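Side-chain contacts in sulfotransferase (Mus musculus, PDB 5X2B), which probably transfers sulfuryl groups to acceptor molecules as a cytosolic sulfotransferase, and holds adenosine-3'-5'-diphosphate in its nucleotide pocket: residues A[66-71]-A[225-230]; A[141-146]-A[151-156]. All coordinates share one frame; numbering follows the deposited sequence.

The two contacts illustrate how one fold joins chain pieces in different ways. Contact 1 ties together two irregular loops more than 150 residues apart in sequence, whereas contact 2 closes a short connection between consecutive helices and lies, along the chain, inside the loop that contact 1 completes. Contact 1 is partly buried and rests on aliphatic groups with one bridging water. Contact 2 is buried; there an aromatic pair lies beside glycine backbone and a helix cap. They share no element, and their centres are 22 Å apart, yet both meet the surroundings of H89: contact 1 through E67 and C229, contact 2 through H156.

Contact 1. Residues A[66-71]-A[225-230]; sequences IELGDI and NHVICA
L68 reaches across to V227 and A230, and its two methyl branches divide the work. With CG anti to the backbone N (chi1 176°), the branch point is set on the side of the opposing loop. There CD2 meets V227 CG1 tip to tip at 3.5 Å, while the other branch, CD1, lies beside the backbone of A230, 3.7 Å from A230 O. Closer to the main chain, L68 CB and A230 CB approach to 3.9 Å, so A230 is met by both the root and one branch of the leucine. The small alanine methyl lets the two backbones come close, with L68 CA and A230 CA 5.1 Å apart.

No direct hydrogen bond spans the segments. Instead, one water accepts from A230 N at 3.1 Å and donates to E67 OE2 at 2.8 Å, giving the backbone amide a partner at the edge of the aliphatic patch. The carboxylate that receives this water is itself firmly placed: T88 OG1 bonds OE1, H89 N bonds OE2, and Y150 OH adds a weak bond to OE2. T88 and H89 thus form a second shell that positions the carboxylate receiving the water.

The arrangement is a join between distant loops of the sulfotransferase domain, about 10 Å from the bound nucleotide as measured from the V227 side chain. Segment 66-71 follows strand 60-62 and leads into helix 72-78, whose K73 bonds L68 O. Segment 225-230 runs between helices 210-214 and 253-266, with I228 and C229 resting on H46 of helix 45-53, while I66 packs on strand 83-88 of the central parallel sheet.

Contact 2. Residues A[141-146]-A[151-156]; sequences ELFLKG and GSWFDH
S152 OG accepts from D155 N at 3.3 Å, a weak but nearly straight bond (165°) that makes S152 the N-cap of helix 153-161. The hydroxyl stands anti to the backbone N (chi1 162°), turned toward the helix that follows, and the same oxygen lies in the plane of the F154 ring, at its edge. Across the contact, S152 touches G146.

On that side of the turn, G146 ends helix 136-145. Its positive phi (88°) makes it the C-prime residue of a Schellman motif, in which D147 N returns to L142 O and G146 N, weakly, to F143 O. Having no side chain, G146 lets the turn bring its CA to 3.6 Å from S152 CA. The backbones touch here: G151 CA directs a C-H toward G146 O at 3.3 Å.

Alongside this polar turn sits an aromatic pair. F143 extends its ring so that CZ comes 3.7 Å from W153 CB, with CE2 slightly farther away; the contact is with the root of the tryptophan rather than with its indole tip, which leads away. W153 CE3 in turn lies over one face of the F154 ring, 3.4 Å above its plane and offset toward the rim, so F143 of one helix is followed by W153 and F154, neighbours on the next.

Here helix 136-145 ends and helix 153-161 is capped a few residues later. Helix 113-126 takes F143 on A117 and M120, Y40 meets W153 edge-to-face, and helix 253-266 receives L144 and F154 while K266 forms a salt bridge with D155.

Contact 1. Residues A[66-71]-A[225-230]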
loop_
_atom_site.group_PDB
_atom_site.type_symbol
_atom_site.label_atom_id
_atom_site.label_comp_id
_atom_site.label_asym_id
_atom_site.label_seq_id
_atom_site.Cartn_x
_atom_site.Cartn_y
_atom_site.Cartn_z
ATOM N N ILE A 66 -3.194 9.800 4.605
ATOM C CA ILE A 66 -3.027 10.512 5.863
ATOM C C ILE A 66 -1.660 11.158 6.113
ATOM O O ILE A 66 -1.587 12.075 6.925
ATOM C CB ILE A 66 -3.262 9.590 7.046
ATOM C CG1 ILE A 66 -2.996 10.341 8.357
ATOM C CG2 ILE A 66 -2.326 8.413 6.972
ATOM C CD1 ILE A 66 -3.906 9.915 9.533
ATOM N N GLU A 67 -0.580 10.678 5.478
ATOM C CA GLU A 67 0.723 11.337 5.652
ATOM C C GLU A 67 1.012 12.372 4.556
ATOM O O GLU A 67 2.109 12.929 4.482
ATOM C CB GLU A 67 1.863 10.329 5.719
ATOM C CG GLU A 67 2.160 9.623 4.414
ATOM C CD GLU A 67 1.376 8.363 4.253
ATOM O OE1 GLU A 67 0.463 8.150 5.059
ATOM O OE2 GLU A 67 1.672 7.572 3.341
ATOM N N LEU A 68 -0.004 12.642 3.736
ATOM C CA LEU A 68 0.032 13.620 2.638
ATOM C C LEU A 68 -0.361 15.044 3.100
ATOM O O LEU A 68 -1.510 15.268 3.477
ATOM C CB LEU A 68 -0.964 13.168 1.561
ATOM C CG LEU A 68 -1.231 14.023 0.320
ATOM C CD1 LEU A 68 0.045 14.174 -0.441
ATOM C CD2 LEU A 68 -2.310 13.433 -0.611
ATOM N N GLY A 69 0.582 15.993 3.067
ATOM C CA GLY A 69 0.263 17.410 3.167
ATOM C C GLY A 69 0.772 18.156 4.382
ATOM O O GLY A 69 1.862 17.863 4.888
ATOM N N ASP A 70 -0.013 19.164 4.792
ATOM C CA ASP A 70 0.206 19.973 6.000
ATOM C C ASP A 70 -0.498 19.382 7.207
ATOM O O ASP A 70 -1.455 18.636 7.070
ATOM C CB ASP A 70 -0.436 21.344 5.839
ATOM C CG ASP A 70 0.495 22.365 5.294
ATOM O OD1 ASP A 70 0.378 22.667 4.088
ATOM O OD2 ASP A 70 1.322 22.880 6.083
ATOM N N ILE A 71 -0.054 19.760 8.389
ATOM C CA ILE A 71 -0.831 19.566 9.602
ATOM C C ILE A 71 -2.383 19.614 9.419
ATOM O O ILE A 71 -3.120 18.808 10.004
ATOM C CB ILE A 71 -0.410 20.651 10.573
ATOM C CG1 ILE A 71 -0.321 22.009 9.842
ATOM C CG2 ILE A 71 0.933 20.301 11.145
ATOM C CD1 ILE A 71 1.086 22.359 9.219
ATOM N N ASN A 225 -10.014 15.911 -8.084
ATOM C CA ASN A 225 -9.424 14.593 -8.081
ATOM C C ASN A 225 -9.022 14.184 -6.662
ATOM O O ASN A 225 -8.454 14.975 -5.902
ATOM C CB ASN A 225 -8.242 14.551 -9.047
ATOM C CG ASN A 225 -7.348 15.754 -8.903
ATOM O OD1 ASN A 225 -7.804 16.825 -8.485
ATOM N ND2 ASN A 225 -6.068 15.590 -9.228
ATOM N N HIS A 226 -9.331 12.948 -6.321
ATOM C CA HIS A 226 -8.979 12.417 -5.035
ATOM C C HIS A 226 -7.729 11.576 -5.199
ATOM O O HIS A 226 -7.723 10.604 -5.950
ATOM C CB HIS A 226 -10.118 11.551 -4.546
ATOM C CG HIS A 226 -10.063 10.145 -5.060
ATOM N ND1 HIS A 226 -10.036 9.835 -6.404
ATOM C CD2 HIS A 226 -10.008 8.973 -4.397
ATOM C CE1 HIS A 226 -9.979 8.522 -6.545
ATOM N NE2 HIS A 226 -9.961 7.975 -5.341
ATOM N N VAL A 227 -6.666 11.950 -4.507
ATOM C CA VAL A 227 -5.440 11.160 -4.528
ATOM C C VAL A 227 -5.518 10.154 -3.419
ATOM O O VAL A 227 -6.019 10.454 -2.325
ATOM C CB VAL A 227 -4.163 11.959 -4.274
ATOM C CG1 VAL A 227 -4.424 13.160 -3.397
ATOM C CG2 VAL A 227 -3.118 11.037 -3.625
ATOM N N ILE A 228 -5.000 8.965 -3.680
ATOM C CA ILE A 228 -5.023 7.939 -2.654
ATOM C C ILE A 228 -3.648 7.454 -2.275
ATOM O O ILE A 228 -3.456 6.880 -1.218
ATOM C CB ILE A 228 -5.947 6.776 -3.028
ATOM C CG1 ILE A 228 -5.775 6.356 -4.484
ATOM C CG2 ILE A 228 -7.378 7.203 -2.778
ATOM C CD1 ILE A 228 -6.800 5.327 -4.907
ATOM N N CYS A 229 -2.672 7.704 -3.118
ATOM C CA CYS A 229 -1.321 7.420 -2.707
ATOM C C CYS A 229 -0.667 8.757 -2.663
ATOM O O CYS A 229 -0.767 9.531 -3.609
ATOM C CB CYS A 229 -0.653 6.442 -3.662
ATOM S SG CYS A 229 1.125 6.252 -3.483
ATOM N N ALA A 230 -0.054 9.047 -1.527
ATOM C CA ALA A 230 0.526 10.348 -1.301
ATOM C C ALA A 230 1.465 10.688 -2.449
ATOM O O ALA A 230 1.569 11.835 -2.870
ATOM C CB ALA A 230 1.283 10.391 0.046
HETATM O O HOH W 1 0.409 7.135 0.902
#

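Contact 2. Residues A[141-146]-A[151-156]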
loop_
_atom_site.group_PDB
_atom_site.type_symbol
_atom_site.label_atom_id
_atom_site.label_comp_id
_atom_site.label_asym_id
_atom_site.label_seq_id
_atom_site.Cartn_x
_atom_site.Cartn_y
_atom_site.Cartn_z
ATOM N N GLU A 141 19.976 -1.334 -5.284
ATOM C CA GLU A 141 20.910 -1.161 -4.193
ATOM C C GLU A 141 20.278 -0.386 -3.069
ATOM O O GLU A 141 20.555 -0.638 -1.892
ATOM C CB GLU A 141 22.144 -0.391 -4.644
ATOM C CG GLU A 141 23.396 -1.015 -4.091
ATOM C CD GLU A 141 24.647 -0.157 -4.258
ATOM O OE1 GLU A 141 24.801 0.846 -3.509
ATOM O OE2 GLU A 141 25.484 -0.513 -5.130
ATOM N N LEU A 142 19.441 0.577 -3.451
ATOM C CA LEU A 142 18.747 1.486 -2.526
ATOM C C LEU A 142 17.621 0.804 -1.864
ATOM O O LEU A 142 17.369 0.977 -0.676
ATOM C CB LEU A 142 18.112 2.647 -3.269
ATOM C CG LEU A 142 19.078 3.609 -3.966
ATOM C CD1 LEU A 142 18.285 4.720 -4.586
ATOM C CD2 LEU A 142 20.118 4.167 -2.978
ATOM N N PHE A 143 16.902 0.074 -2.685
ATOM C CA PHE A 143 15.869 -0.765 -2.190
ATOM C C PHE A 143 16.411 -1.652 -1.078
ATOM O O PHE A 143 15.912 -1.641 0.047
ATOM C CB PHE A 143 15.329 -1.603 -3.306
ATOM C CG PHE A 143 14.087 -2.323 -2.930
ATOM C CD1 PHE A 143 12.858 -1.725 -3.105
ATOM C CD2 PHE A 143 14.141 -3.580 -2.368
ATOM C CE1 PHE A 143 11.702 -2.380 -2.759
ATOM C CE2 PHE A 143 12.986 -4.244 -2.015
ATOM C CZ PHE A 143 11.767 -3.635 -2.202
ATOM N N LEU A 144 17.441 -2.417 -1.390
ATOM C CA LEU A 144 18.022 -3.327 -0.409
ATOM C C LEU A 144 18.552 -2.610 0.808
ATOM O O LEU A 144 18.688 -3.206 1.867
ATOM C CB LEU A 144 19.172 -4.086 -1.026
ATOM C CG LEU A 144 18.621 -5.036 -2.080
ATOM C CD1 LEU A 144 19.732 -5.706 -2.844
ATOM C CD2 LEU A 144 17.717 -6.067 -1.415
ATOM N N LYS A 145 18.910 -1.352 0.641
ATOM C CA LYS A 145 19.341 -0.523 1.741
ATOM C C LYS A 145 18.107 0.047 2.411
ATOM O O LYS A 145 18.127 0.397 3.580
ATOM C CB LYS A 145 20.194 0.608 1.170
ATOM C CG LYS A 145 21.691 0.312 1.156
ATOM C CD LYS A 145 22.414 0.677 -0.155
ATOM C CE LYS A 145 23.019 2.087 -0.128
ATOM N NZ LYS A 145 24.440 2.147 0.365
ATOM N N GLY A 146 17.022 0.142 1.653
ATOM C CA GLY A 146 15.804 0.759 2.141
ATOM C C GLY A 146 15.894 2.225 1.852
ATOM O O GLY A 146 15.193 3.039 2.447
ATOM N N GLY A 151 11.182 3.656 3.236
ATOM C CA GLY A 151 12.197 2.798 3.818
ATOM C C GLY A 151 12.200 1.366 3.392
ATOM O O GLY A 151 11.677 0.993 2.342
ATOM N N SER A 152 12.787 0.532 4.236
ATOM C CA SER A 152 13.050 -0.825 3.831
ATOM C C SER A 152 11.814 -1.668 3.720
ATOM O O SER A 152 11.037 -1.823 4.652
ATOM C CB SER A 152 13.914 -1.549 4.831
ATOM O OG SER A 152 13.757 -2.920 4.571
ATOM N N TRP A 153 11.651 -2.294 2.591
ATOM C CA TRP A 153 10.559 -3.178 2.497
ATOM C C TRP A 153 10.533 -3.942 3.800
ATOM O O TRP A 153 9.601 -3.849 4.588
ATOM C CB TRP A 153 10.824 -4.133 1.391
ATOM C CG TRP A 153 9.699 -4.970 1.136
ATOM C CD1 TRP A 153 8.580 -4.605 0.507
ATOM C CD2 TRP A 153 9.549 -6.363 1.484
ATOM N NE1 TRP A 153 7.716 -5.671 0.434
ATOM C CE2 TRP A 153 8.296 -6.773 1.020
ATOM C CE3 TRP A 153 10.354 -7.299 2.149
ATOM C CZ2 TRP A 153 7.810 -8.071 1.188
ATOM C CZ3 TRP A 153 9.875 -8.595 2.319
ATOM C CH2 TRP A 153 8.623 -8.966 1.842
ATOM N N PHE A 154 11.604 -4.674 4.043
ATOM C CA PHE A 154 11.542 -5.727 5.042
ATOM C C PHE A 154 11.029 -5.193 6.354
ATOM O O PHE A 154 10.204 -5.802 6.972
ATOM C CB PHE A 154 12.903 -6.402 5.224
ATOM C CG PHE A 154 13.469 -6.998 3.946
ATOM C CD1 PHE A 154 13.269 -8.329 3.627
ATOM C CD2 PHE A 154 14.207 -6.208 3.067
ATOM C CE1 PHE A 154 13.807 -8.877 2.474
ATOM C CE2 PHE A 154 14.721 -6.730 1.919
ATOM C CZ PHE A 154 14.530 -8.070 1.611
ATOM N N ASP A 155 11.509 -4.049 6.768
ATOM C CA ASP A 155 11.034 -3.451 7.963
ATOM C C ASP A 155 9.550 -3.188 7.933
ATOM O O ASP A 155 8.861 -3.439 8.914
ATOM C CB ASP A 155 11.750 -2.147 8.156
ATOM C CG ASP A 155 13.198 -2.353 8.438
ATOM O OD1 ASP A 155 13.541 -3.556 8.572
ATOM O OD2 ASP A 155 13.982 -1.361 8.568
ATOM N N HIS A 156 9.042 -2.684 6.820
ATOM C CA HIS A 156 7.635 -2.361 6.761
ATOM C C HIS A 156 6.819 -3.560 7.155
ATOM O O HIS A 156 5.943 -3.566 8.025
ATOM C CB HIS A 156 7.257 -1.975 5.344
ATOM C CG HIS A 156 6.008 -1.150 5.294
ATOM N ND1 HIS A 156 4.787 -1.694 5.009
ATOM C CD2 HIS A 156 5.807 0.151 5.573
ATOM C CE1 HIS A 156 3.861 -0.734 5.075
ATOM N NE2 HIS A 156 4.457 0.398 5.410
#